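Local coordinates for chitinase (Paenibacillus sp. FPU-7, PDB 5GZT), which probably catalyses the random endo-hydrolysis of N-acetyl-beta-D-glucosaminide (1->4)-beta-linkages in chitin and chitodextrins, at residues B[485-488]-B[494-497]. Sequence-based numbering, arbitrary orientation.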
loop_
_atom_site.group_PDB
_atom_site.type_symbol
_atom_site.label_atom_id
_atom_site.label_comp_id
_atom_site.label_asym_id
_atom_site.label_seq_id
_atom_site.Cartn_x
_atom_site.Cartn_y
_atom_site.Cartn_z
ATOM N N ASP B 485 17.393 2.232 -5.140
ATOM C CA ASP B 485 18.495 2.373 -6.016
ATOM C C ASP B 485 19.119 3.758 -6.007
ATOM O O ASP B 485 19.631 4.201 -7.027
ATOM C CB ASP B 485 18.056 2.036 -7.464
ATOM C CG ASP B 485 17.455 0.647 -7.563
ATOM O OD1 ASP B 485 17.916 -0.315 -6.892
ATOM O OD2 ASP B 485 16.434 0.540 -8.245
ATOM N N LEU B 486 19.151 4.416 -4.855
ATOM C CA LEU B 486 19.644 5.758 -4.800
ATOM C C LEU B 486 21.112 5.808 -5.033
ATOM O O LEU B 486 21.632 6.846 -5.422
ATOM C CB LEU B 486 19.235 6.408 -3.496
ATOM C CG LEU B 486 17.722 6.532 -3.452
ATOM C CD1 LEU B 486 17.317 7.231 -2.154
ATOM C CD2 LEU B 486 17.112 7.395 -4.571
ATOM N N HIS B 487 21.796 4.743 -4.651
ATOM C CA HIS B 487 23.250 4.566 -4.791
ATOM C C HIS B 487 23.441 3.127 -5.132
ATOM O O HIS B 487 22.536 2.301 -4.848
ATOM C CB HIS B 487 23.983 4.897 -3.484
ATOM C CG HIS B 487 23.890 6.366 -3.149
ATOM N ND1 HIS B 487 24.529 7.324 -3.922
ATOM C CD2 HIS B 487 23.118 7.037 -2.275
ATOM C CE1 HIS B 487 24.187 8.530 -3.488
ATOM N NE2 HIS B 487 23.333 8.373 -2.496
ATOM N N GLY B 488 24.590 2.777 -5.636
ATOM C CA GLY B 488 24.729 1.403 -6.211
ATOM C C GLY B 488 26.109 1.175 -6.709
ATOM O O GLY B 488 26.908 2.103 -6.632
ATOM N N THR B 494 30.867 3.128 -1.502
ATOM C CA THR B 494 29.665 2.520 -0.994
ATOM C C THR B 494 28.754 3.542 -0.308
ATOM O O THR B 494 29.217 4.548 0.290
ATOM C CB THR B 494 29.973 1.374 -0.017
ATOM O OG1 THR B 494 30.645 1.901 1.127
ATOM C CG2 THR B 494 30.854 0.295 -0.621
ATOM N N SER B 495 27.458 3.294 -0.378
ATOM C CA SER B 495 26.514 4.040 0.415
ATOM C C SER B 495 25.222 3.286 0.532
ATOM O O SER B 495 25.132 2.117 0.203
ATOM C CB SER B 495 26.306 5.467 -0.182
ATOM O OG SER B 495 25.657 6.334 0.774
ATOM N N HIS B 496 24.213 3.920 1.089
ATOM C CA HIS B 496 22.863 3.324 1.257
ATOM C C HIS B 496 22.063 3.539 0.043
ATOM O O HIS B 496 22.094 4.650 -0.542
ATOM C CB HIS B 496 22.111 3.979 2.430
ATOM C CG HIS B 496 22.860 3.926 3.712
ATOM N ND1 HIS B 496 23.184 2.732 4.333
ATOM C CD2 HIS B 496 23.397 4.902 4.478
ATOM C CE1 HIS B 496 23.924 2.981 5.403
ATOM N NE2 HIS B 496 24.037 4.297 5.540
ATOM N N HIS B 497 21.335 2.521 -0.409
ATOM C CA HIS B 497 20.483 2.640 -1.608
ATOM C C HIS B 497 19.045 3.058 -1.346
ATOM O O HIS B 497 18.356 3.487 -2.305
ATOM C CB HIS B 497 20.570 1.352 -2.478
ATOM C CG HIS B 497 19.429 0.400 -2.385
ATOM N ND1 HIS B 497 19.458 -0.758 -1.620
ATOM C CD2 HIS B 497 18.285 0.342 -3.093
ATOM C CE1 HIS B 497 18.342 -1.434 -1.803
ATOM N NE2 HIS B 497 17.630 -0.798 -2.724
#
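Leu-486 and His-497 meet within one loop of the first family 18 TIM barrel, between strand 478-481 and helix 510-519. The loop doubles back on itself. One backbone hydrogen bond joins its two limbs: Leu-486 N donates to His-497 O, 2.8 Å away. The bond is nearly straight, 168° at the hydrogen. CG of Leu-486 also rests 3.3 Å from His-497 O.

The imidazole of His-487 lies against the backbone of His-496 and the side chain of Ser-495. Its CG leaves anti to the carbonyl carbon (chi1 -67°). That brings ring carbon CD2, edge on, to 3.1 Å from His-496 O, and CG to 3.9 Å from Ser-495 CB. Both ring nitrogens are hydrogen-bonded, ND1 with Asp-491 OD2 and NE2 with Leu-508 N. Replacing His-487 by alanine removes both ring bonds and is likely to leave Asp-491 and Leu-508 N without these partners and a gap beside Ser-495.

Asp-485 and His-497 lie side by side and point the same way; the carboxylate and imidazole planes are 18° apart. The carboxylate is held by Tyr-534 and a salt bridge to Arg-536 of strand 534-538. The His-497 ring turns an edge to the backbone N of Asp-485, and its CD2 lies 3.9 Å from Asp-485 OD1.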